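Local coordinates for transcriptional regulator, GntR family (Thermotoga maritima, PDB 3SXM), which probably regulates transcription as a metal-binding, DNA-binding protein of the GntR family; this chain is its metal-free, all-helical FCD domain, at residues 8-12 with 129-134; 18-23 with 63-67; 36-40 with 107-111; 40-44 with 57-61. The protein carries 3 engineered substitutions. All blocks are in the same frame, centred on the assembly; numbering follows the deposited sequence.

In the fold
All four contacts lie within one all-helical FCD domain. Interaction 1 joins the first and last long helices, 5-25 and 115-135, and the other three are nested between its segments along the chain. Interaction 2 packs helix 5-25 on helix 51-68. Interactions 3 and 4 both use helix 34-44, share Lys40, and have centres about 9 Å apart. Their centres lie about 14 and 15 Å from that of interaction 2. Interaction 1 is more remote, with its centre about 24 Å from that of interaction 3. Helix 51-68, used by interactions 2 and 4, carries Asp56, Asp59 and His63, zinc ligands in another structure of this protein. No metal is bound here.

Interaction 1: residues 8-12 with 129-134; sequences IRETI and VEAETI
Two α-helical segments run nearly antiparallel here. The angle between the N-to-C directions of 8-12 and 129-134 is 167°, and their axes approach to 10.1 Å. The closest CA pair is Ile12 with Glu130, 6.5 Å apart. Ile8 starts the contact, its CB directed at the other helix. In its m,t rotamer it brings CG2 to 3.8 Å from Ile134 CD1 and 4.0 Å from Thr133 CG2. Arg9 CB points sideways, but with chi1 m and chi2 and chi3 t the end of the side chain comes nearer. Its NH1 makes a long salt bridge of 3.7 Å to Glu130 OE2, while Ile134 CG1 lies over one face of the guanidinium. Arg9 NE has a firmer partner in Glu5 of the same helix. A water links the helices, donating to Arg9 O at 2.9 Å and to Glu130 OE2 at 2.4 Å. Glu130 has chi1 and chi2 both t. Glu10 points away; it pairs with Lys6 and Arg85, and its OE2 accepts a hydrogen bond from the backbone N of Glu73 of the second subunit. Ile12, rotamer m,m, closes the row: its CG1 lies 3.9 Å from Glu130 CB, and its CD1 4.2 Å from Val129 CG1. Ile8, Ile12 and Ile134 thus give the apolar part and Arg9-Glu130 a charged edge. The antiparallel pair joins the first and last long helices of the FCD helical bundle.

Interaction 2: residues 18-23 with 63-67; sequences MEVFCL and HKLFI
A buried carboxylate-histidine hydrogen bond is the striking feature of this otherwise apolar contact. His63 ND1 donates to Glu19 OE1 over 2.6 Å, with an N-H...O angle of 168°. His63 is a ligand of the second zinc ion in another structure of this protein, and the contact lies in the core of the FCD helical bundle. The bond is consistent with Glu19 holding the imidazole so that NE2 faces the metal site. In this metal-free chain NE2 is hydrogen-bonded to His103. The other oxygen of Glu19, OE2, is held by Arg15 and Tyr79. Helices 18-23 and 63-67 cross at +57°, with axes 8.7 Å apart. The first has a wider pi-type turn at 18-20. Two CA pairs set the register, Cys22 with Ile67 and Leu23 with Phe66, each at 5.7 Å. Glu19 has chi1 m and chi2 t, so its end reaches across although its CB points sideways. Ile67, rotamer m,m, inserts CD1 beside helix 18-23, 3.8 Å from Met18 CB and 3.9 Å from Cys22 SG. Phe66 is directed at the other helix, with chi1 m and chi2 -23°. Its CD1 lies 4.5 Å from Leu23 CD1. Leu106 and Ile110 of helix 96-111 also pack on this ring. The helices come close here: Cys22 CB lies 3.2 Å from the backbone O of Phe66.

Interaction 3: residues 36-40 with 107-111; sequences LLEIK and IERII
Leu36 and Ile107, each covered by 78 Å², form the centre of this helix-helix packing in the FCD bundle. Segments 36-40 and 107-111 are α-helical and cross at -143°, with axes 11.0 Å apart. The nearest CA pair is Lys40 with Ile107, at 6.8 Å. Leu36 is in the t,p rotamer. Its CD1 lies 4.0 Å from Ile107 CG1, and its CD2 lies 3.7 Å from Ile110 CG2 and 4.2 Å from Ile111 CG1. Ile107, rotamer m,t, also meets Ile39, with 3.9 Å between Ile107 CD1 and Ile39 CG2. Leu62 and Leu65 of helix 51-68 pack on Leu36, so three helices share this apolar cluster. Lys40 covers the outer edge with its aliphatic chain, chi1 to chi3 all t. Its CB lies 4.0 Å from Ile107 CG2. Its NZ stays 4.3 Å from Glu108 OE1, beyond a salt bridge. Lys40 CE presses instead on Ile111 CD1, at 3.2 Å.

Interaction 4: residues 40-44 with 57-61; sequences KGEID and DSDER
Helices 40-44 and 57-61 run roughly antiparallel, crossing at -153° with axes 10.1 Å apart. The nearest CA pair is Glu42 with Ser58, at 7.1 Å. The contact is small, 178 Å² in all, and mostly polar. Its ionic part is a salt-bridge network of Glu42, Asp57 and Arg61. Glu42, with chi1 and chi2 both t, reaches across and brings OE2 to 3.5 Å from Arg61 NH1. The same NH1 donates to Asp57 OD2 at 3.1 Å, one turn back in its own helix. Arg61 NH2 faces Glu35 and Glu38 of helix 34-44, so one guanidinium gathers four acids. In the Asp57 conformer given, one of two, Glu42 OE1 and Asp57 OD2 are 2.7 Å apart, so one acid probably holds a proton. The van der Waals part is slight. Ile43, rotamer m,t, places CG1 3.9 Å from Ser58 OG. Ser58 is in the p rotamer, and its hydroxyl bonds to Ile54 O. Glu42 OE1 lies 3.5 Å from Ser58 CB. Asp59, a zinc ligand in another structure of this protein, has its CB directed away; it pairs with Arg90 and touches His103. The arrangement is a salt-bridge network between two antiparallel helices of the FCD bundle, next to the zinc site, empty in this chain.

Interaction 1: residues 8-12 with 129-134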
# COMPACT_ATOMS: atom_id res chain seq x y z
N ILE A 8 0.40 -2.08 17.13
CA ILE A 8 0.78 -3.34 16.54
C ILE A 8 -0.05 -3.63 15.32
O ILE A 8 0.47 -3.93 14.26
CB ILE A 8 0.65 -4.46 17.62
CG1 ILE A 8 1.72 -4.29 18.68
CG2 ILE A 8 0.75 -5.87 16.94
CD1 ILE A 8 1.38 -4.96 20.03
N ARG A 9 -1.36 -3.47 15.43
CA ARG A 9 -2.29 -3.75 14.34
C ARG A 9 -2.02 -2.81 13.17
O ARG A 9 -2.08 -3.23 11.98
CB ARG A 9 -3.72 -3.64 14.81
CG ARG A 9 -4.15 -4.78 15.78
CD ARG A 9 -5.68 -4.85 15.82
NE ARG A 9 -6.19 -5.79 16.82
CZ ARG A 9 -6.26 -7.11 16.69
NH1 ARG A 9 -5.80 -7.71 15.60
NH2 ARG A 9 -6.77 -7.82 17.68
N GLU A 10 -1.70 -1.56 13.48
CA GLU A 10 -1.43 -0.58 12.43
C GLU A 10 -0.21 -0.99 11.66
O GLU A 10 -0.14 -0.80 10.44
CB GLU A 10 -1.23 0.84 12.94
CG GLU A 10 -2.48 1.55 13.37
CD GLU A 10 -2.21 2.95 13.91
OE1 GLU A 10 -1.02 3.27 14.13
OE2 GLU A 10 -3.18 3.67 14.17
N THR A 11 0.78 -1.50 12.35
CA THR A 11 2.05 -1.92 11.74
C THR A 11 1.81 -3.08 10.78
O THR A 11 2.26 -3.06 9.64
CB THR A 11 3.07 -2.32 12.86
OG1 THR A 11 3.27 -1.24 13.77
CG2 THR A 11 4.39 -2.62 12.23
N ILE A 12 1.13 -4.11 11.24
CA ILE A 12 0.85 -5.27 10.43
C ILE A 12 -0.01 -4.88 9.21
O ILE A 12 0.26 -5.33 8.11
CB ILE A 12 0.19 -6.34 11.25
CG1 ILE A 12 1.15 -6.86 12.35
CG2 ILE A 12 -0.31 -7.45 10.35
CD1 ILE A 12 2.36 -7.61 11.85
N VAL A 129 1.08 -13.73 12.75
CA VAL A 129 2.03 -12.97 13.56
C VAL A 129 1.27 -11.96 14.43
O VAL A 129 1.46 -11.88 15.65
CB VAL A 129 3.08 -12.33 12.68
CG1 VAL A 129 3.82 -11.23 13.38
CG2 VAL A 129 4.02 -13.40 12.14
N GLU A 130 0.38 -11.22 13.81
CA GLU A 130 -0.42 -10.22 14.50
C GLU A 130 -1.19 -10.85 15.65
O GLU A 130 -1.13 -10.35 16.78
CB GLU A 130 -1.39 -9.55 13.51
CG GLU A 130 -2.28 -8.50 14.11
CD GLU A 130 -3.17 -7.90 13.07
OE1 GLU A 130 -3.70 -8.64 12.21
OE2 GLU A 130 -3.29 -6.68 13.06
N ALA A 131 -1.92 -11.91 15.36
CA ALA A 131 -2.79 -12.52 16.34
C ALA A 131 -1.97 -13.02 17.52
O ALA A 131 -2.39 -12.88 18.69
CB ALA A 131 -3.62 -13.64 15.70
N GLU A 132 -0.83 -13.64 17.24
CA GLU A 132 -0.04 -14.22 18.31
C GLU A 132 0.62 -13.14 19.13
O GLU A 132 0.78 -13.27 20.35
CB GLU A 132 1.02 -15.16 17.72
CG GLU A 132 0.54 -16.40 17.16
CD GLU A 132 1.13 -17.59 17.91
OE1 GLU A 132 0.43 -18.62 18.03
OE2 GLU A 132 2.28 -17.48 18.38
N THR A 133 1.01 -12.03 18.52
CA THR A 133 1.60 -10.94 19.24
C THR A 133 0.57 -10.32 20.17
O THR A 133 0.85 -10.08 21.35
CB THR A 133 2.16 -9.89 18.22
OG1 THR A 133 3.16 -10.54 17.42
CG2 THR A 133 2.80 -8.72 18.90
N ILE A 134 -0.66 -10.14 19.70
CA ILE A 134 -1.71 -9.59 20.54
C ILE A 134 -2.05 -10.56 21.69
O ILE A 134 -2.31 -10.12 22.83
CB ILE A 134 -2.96 -9.24 19.69
CG1 ILE A 134 -2.60 -8.13 18.69
CG2 ILE A 134 -4.13 -8.80 20.61
CD1 ILE A 134 -2.01 -6.93 19.31
O HOH W 1 -4.16 -5.11 11.40

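Interaction 2: residues 18-23 with 63-67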
# COMPACT_ATOMS: atom_id res chain seq x y z
N MET A 18 1.66 -2.82 1.81
CA MET A 18 2.84 -2.61 0.98
C MET A 18 3.35 -3.94 0.42
O MET A 18 3.66 -4.06 -0.77
CB MET A 18 3.94 -1.91 1.76
CG MET A 18 3.54 -0.53 2.27
SD MET A 18 4.80 0.33 3.19
CE MET A 18 5.86 0.76 1.91
N GLU A 19 3.50 -4.95 1.27
CA GLU A 19 4.12 -6.22 0.83
C GLU A 19 3.25 -6.96 -0.17
O GLU A 19 3.74 -7.52 -1.14
CB GLU A 19 4.50 -7.08 2.04
CG GLU A 19 5.48 -6.44 2.98
CD GLU A 19 5.90 -7.40 4.07
OE1 GLU A 19 5.78 -8.62 3.80
OE2 GLU A 19 6.38 -6.97 5.14
N VAL A 20 1.95 -7.04 0.08
CA VAL A 20 1.04 -7.73 -0.82
C VAL A 20 0.97 -6.98 -2.14
O VAL A 20 0.96 -7.60 -3.20
CB VAL A 20 -0.35 -7.93 -0.21
CG1 VAL A 20 -1.37 -8.39 -1.28
CG2 VAL A 20 -0.28 -8.91 0.99
N PHE A 21 0.91 -5.64 -2.11
CA PHE A 21 0.92 -4.90 -3.36
C PHE A 21 2.14 -5.29 -4.18
O PHE A 21 2.04 -5.47 -5.39
CB PHE A 21 0.94 -3.37 -3.11
CG PHE A 21 0.95 -2.55 -4.38
CD1 PHE A 21 -0.24 -2.23 -4.99
CD2 PHE A 21 2.12 -2.07 -4.94
CE1 PHE A 21 -0.28 -1.43 -6.12
CE2 PHE A 21 2.08 -1.35 -6.12
CZ PHE A 21 0.90 -1.02 -6.69
N CYS A 22 3.32 -5.30 -3.57
CA CYS A 22 4.54 -5.59 -4.33
C CYS A 22 4.60 -7.05 -4.81
O CYS A 22 4.96 -7.33 -5.96
CB CYS A 22 5.78 -5.21 -3.54
SG CYS A 22 5.93 -3.43 -3.29
N LEU A 23 4.27 -8.00 -3.93
CA LEU A 23 4.19 -9.39 -4.36
C LEU A 23 3.22 -9.61 -5.53
O LEU A 23 3.52 -10.35 -6.51
CB LEU A 23 3.81 -10.32 -3.16
CG LEU A 23 3.79 -11.83 -3.47
CD1 LEU A 23 5.13 -12.36 -4.03
CD2 LEU A 23 3.34 -12.56 -2.20
N HIS A 63 11.11 -10.20 3.29
CA HIS A 63 10.06 -9.17 3.21
C HIS A 63 10.60 -7.93 2.52
O HIS A 63 9.86 -7.33 1.69
CB HIS A 63 9.46 -8.90 4.57
CG HIS A 63 8.72 -10.08 5.10
ND1 HIS A 63 7.39 -10.34 4.84
CD2 HIS A 63 9.16 -11.15 5.83
CE1 HIS A 63 7.04 -11.49 5.38
NE2 HIS A 63 8.11 -11.98 5.99
N LYS A 64 11.83 -7.55 2.76
CA LYS A 64 12.46 -6.43 2.00
C LYS A 64 12.61 -6.77 0.53
O LYS A 64 12.53 -5.83 -0.28
CB LYS A 64 13.79 -6.01 2.59
CG LYS A 64 13.57 -5.23 3.86
CD LYS A 64 14.85 -4.72 4.44
CE LYS A 64 14.58 -3.62 5.48
NZ LYS A 64 15.87 -3.21 6.10
N LEU A 65 12.81 -8.05 0.15
CA LEU A 65 12.94 -8.43 -1.27
C LEU A 65 11.65 -8.12 -1.99
O LEU A 65 11.66 -7.62 -3.15
CB LEU A 65 13.26 -9.96 -1.41
CG LEU A 65 13.12 -10.55 -2.83
CD1 LEU A 65 14.05 -9.95 -3.76
CD2 LEU A 65 13.29 -12.04 -2.77
N PHE A 66 10.52 -8.39 -1.37
CA PHE A 66 9.22 -8.20 -2.05
C PHE A 66 9.13 -6.72 -2.42
O PHE A 66 8.74 -6.35 -3.54
CB PHE A 66 8.05 -8.58 -1.15
CG PHE A 66 8.00 -10.05 -0.76
CD1 PHE A 66 8.60 -11.03 -1.51
CD2 PHE A 66 7.36 -10.41 0.41
CE1 PHE A 66 8.55 -12.39 -1.12
CE2 PHE A 66 7.30 -11.77 0.77
CZ PHE A 66 7.89 -12.70 -0.00
N ILE A 67 9.49 -5.88 -1.48
CA ILE A 67 9.40 -4.41 -1.66
C ILE A 67 10.40 -3.95 -2.72
O ILE A 67 10.06 -3.16 -3.65
CB ILE A 67 9.65 -3.71 -0.34
CG1 ILE A 67 8.58 -4.08 0.69
CG2 ILE A 67 9.80 -2.18 -0.50
CD1 ILE A 67 7.19 -3.50 0.45

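Interaction 3: residues 36-40 with 107-111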
# COMPACT_ATOMS: atom_id res chain seq x y z
N LEU A 36 15.87 -14.66 -3.77
CA LEU A 36 14.81 -15.51 -3.23
C LEU A 36 15.34 -16.90 -2.99
O LEU A 36 15.06 -17.52 -1.96
CB LEU A 36 13.64 -15.57 -4.20
CG LEU A 36 12.41 -16.33 -3.73
CD1 LEU A 36 11.78 -15.67 -2.55
CD2 LEU A 36 11.37 -16.61 -4.85
N LEU A 37 16.10 -17.42 -3.93
CA LEU A 37 16.68 -18.74 -3.78
C LEU A 37 17.77 -18.83 -2.72
O LEU A 37 17.89 -19.86 -2.03
CB LEU A 37 17.22 -19.19 -5.13
CG LEU A 37 16.20 -19.32 -6.25
CD1 LEU A 37 16.90 -19.81 -7.49
CD2 LEU A 37 15.11 -20.33 -5.86
N GLU A 38 18.58 -17.79 -2.57
CA GLU A 38 19.57 -17.76 -1.50
C GLU A 38 18.86 -17.80 -0.13
O GLU A 38 19.33 -18.48 0.80
CB GLU A 38 20.38 -16.48 -1.54
CG GLU A 38 21.38 -16.39 -2.65
CD GLU A 38 22.21 -15.13 -2.57
OE1 GLU A 38 22.35 -14.57 -1.45
OE2 GLU A 38 22.73 -14.71 -3.63
N ILE A 39 17.75 -17.12 -0.02
CA ILE A 39 16.96 -17.11 1.24
C ILE A 39 16.39 -18.48 1.46
O ILE A 39 16.50 -19.04 2.53
CB ILE A 39 15.85 -16.09 1.21
CG1 ILE A 39 16.43 -14.65 1.17
CG2 ILE A 39 14.92 -16.26 2.39
CD1 ILE A 39 15.40 -13.59 0.81
N LYS A 40 15.81 -19.07 0.42
CA LYS A 40 15.28 -20.44 0.51
C LYS A 40 16.36 -21.40 1.00
O LYS A 40 16.08 -22.26 1.80
CB LYS A 40 14.79 -20.92 -0.86
CG LYS A 40 14.16 -22.28 -1.00
CD LYS A 40 14.04 -22.61 -2.50
CE LYS A 40 13.10 -23.78 -2.80
NZ LYS A 40 13.69 -25.09 -2.56
N ILE A 107 7.76 -19.20 0.05
CA ILE A 107 8.75 -19.20 -1.02
C ILE A 107 8.45 -20.30 -2.03
O ILE A 107 8.53 -20.07 -3.25
CB ILE A 107 10.13 -19.32 -0.47
CG1 ILE A 107 10.48 -18.09 0.34
CG2 ILE A 107 11.13 -19.51 -1.60
CD1 ILE A 107 11.74 -18.23 1.15
N GLU A 108 8.06 -21.49 -1.59
CA GLU A 108 7.84 -22.57 -2.55
C GLU A 108 6.63 -22.26 -3.42
O GLU A 108 6.63 -22.57 -4.60
CB GLU A 108 7.70 -23.90 -1.84
CG GLU A 108 7.32 -25.08 -2.73
CD GLU A 108 8.28 -25.38 -3.82
OE1 GLU A 108 9.49 -25.16 -3.60
OE2 GLU A 108 7.80 -25.85 -4.89
N ARG A 109 5.61 -21.60 -2.85
CA ARG A 109 4.44 -21.19 -3.67
C ARG A 109 4.89 -20.23 -4.74
O ARG A 109 4.43 -20.28 -5.88
CB ARG A 109 3.34 -20.58 -2.80
CG ARG A 109 2.65 -21.62 -1.88
CD ARG A 109 1.48 -21.03 -1.12
NE ARG A 109 0.96 -21.97 -0.10
CZ ARG A 109 -0.14 -21.81 0.60
NH1 ARG A 109 -0.89 -20.73 0.42
NH2 ARG A 109 -0.48 -22.69 1.51
N ILE A 110 5.73 -19.29 -4.37
CA ILE A 110 6.26 -18.32 -5.33
C ILE A 110 7.05 -19.03 -6.44
O ILE A 110 6.78 -18.80 -7.67
CB ILE A 110 7.14 -17.22 -4.65
CG1 ILE A 110 6.31 -16.39 -3.66
CG2 ILE A 110 7.79 -16.35 -5.71
CD1 ILE A 110 7.19 -15.49 -2.77
N ILE A 111 8.01 -19.82 -6.08
CA ILE A 111 8.82 -20.55 -7.04
C ILE A 111 8.03 -21.43 -7.96
O ILE A 111 8.35 -21.57 -9.09
CB ILE A 111 9.75 -21.50 -6.32
CG1 ILE A 111 10.80 -20.74 -5.59
CG2 ILE A 111 10.37 -22.44 -7.27
CD1 ILE A 111 11.68 -21.69 -4.83

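Interaction 4: residues 40-44 with 57-61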
# COMPACT_ATOMS: atom_id res chain seq x y z
N LYS A 40 15.81 -19.07 0.42
CA LYS A 40 15.28 -20.44 0.51
C LYS A 40 16.36 -21.40 1.00
O LYS A 40 16.08 -22.26 1.80
CB LYS A 40 14.79 -20.92 -0.86
CG LYS A 40 14.16 -22.28 -1.00
CD LYS A 40 14.04 -22.61 -2.50
CE LYS A 40 13.10 -23.78 -2.80
NZ LYS A 40 13.69 -25.09 -2.56
N GLY A 41 17.59 -21.25 0.49
CA GLY A 41 18.68 -22.11 0.84
C GLY A 41 19.04 -22.02 2.30
O GLY A 41 19.36 -23.03 2.96
N GLU A 42 18.99 -20.79 2.79
CA GLU A 42 19.26 -20.52 4.23
C GLU A 42 18.24 -21.26 5.10
O GLU A 42 18.58 -21.89 6.10
CB GLU A 42 19.10 -19.02 4.46
CG GLU A 42 19.61 -18.50 5.75
CD GLU A 42 19.94 -17.03 5.61
OE1 GLU A 42 18.99 -16.22 5.64
OE2 GLU A 42 21.13 -16.71 5.41
N ILE A 43 16.97 -21.15 4.72
CA ILE A 43 15.89 -21.76 5.49
C ILE A 43 15.96 -23.24 5.44
O ILE A 43 15.75 -23.91 6.46
CB ILE A 43 14.53 -21.23 4.95
CG1 ILE A 43 14.33 -19.77 5.35
CG2 ILE A 43 13.39 -22.10 5.48
CD1 ILE A 43 13.11 -19.12 4.72
N ASP A 44 16.36 -23.79 4.31
CA ASP A 44 16.43 -25.23 4.14
C ASP A 44 17.71 -25.82 4.75
O ASP A 44 17.76 -27.00 5.00
CB ASP A 44 16.37 -25.61 2.67
CG ASP A 44 15.02 -25.40 2.04
OD1 ASP A 44 14.04 -25.21 2.73
OD2 ASP A 44 14.96 -25.48 0.84
N ASP A 57 17.99 -13.15 9.93
CA ASP A 57 18.48 -12.80 8.61
C ASP A 57 17.40 -13.02 7.55
O ASP A 57 17.08 -12.12 6.78
CB ASP A 57 19.72 -13.62 8.26
CG ASP A 57 20.26 -13.31 6.88
OD1 ASP A 57 21.38 -12.77 6.79
OD2 ASP A 57 19.57 -13.60 5.89
N SER A 58 16.86 -14.24 7.50
CA SER A 58 15.92 -14.61 6.41
C SER A 58 14.66 -13.77 6.39
O SER A 58 14.17 -13.42 5.33
CB SER A 58 15.53 -16.11 6.34
OG SER A 58 14.82 -16.56 7.49
N ASP A 59 14.09 -13.48 7.55
CA ASP A 59 12.80 -12.80 7.60
C ASP A 59 12.97 -11.40 7.02
O ASP A 59 12.22 -11.02 6.12
CB ASP A 59 12.34 -12.72 9.06
CG ASP A 59 11.13 -11.82 9.21
OD1 ASP A 59 10.07 -12.19 8.72
OD2 ASP A 59 11.25 -10.70 9.75
N GLU A 60 13.95 -10.65 7.49
CA GLU A 60 14.13 -9.26 7.02
C GLU A 60 14.43 -9.27 5.54
O GLU A 60 13.82 -8.53 4.75
CB GLU A 60 15.23 -8.56 7.79
CG GLU A 60 15.60 -7.22 7.22
CD GLU A 60 16.60 -6.44 8.03
OE1 GLU A 60 17.08 -6.93 9.07
OE2 GLU A 60 16.90 -5.30 7.62
N ARG A 61 15.30 -10.17 5.10
CA ARG A 61 15.64 -10.24 3.68
C ARG A 61 14.45 -10.57 2.82
O ARG A 61 14.29 -9.98 1.74
CB ARG A 61 16.78 -11.25 3.41
CG ARG A 61 18.08 -10.81 3.86
CD ARG A 61 19.12 -11.98 3.80
NE ARG A 61 19.43 -12.34 2.42
CZ ARG A 61 20.19 -13.38 2.10
NH1 ARG A 61 20.64 -14.20 3.05
NH2 ARG A 61 20.47 -13.63 0.84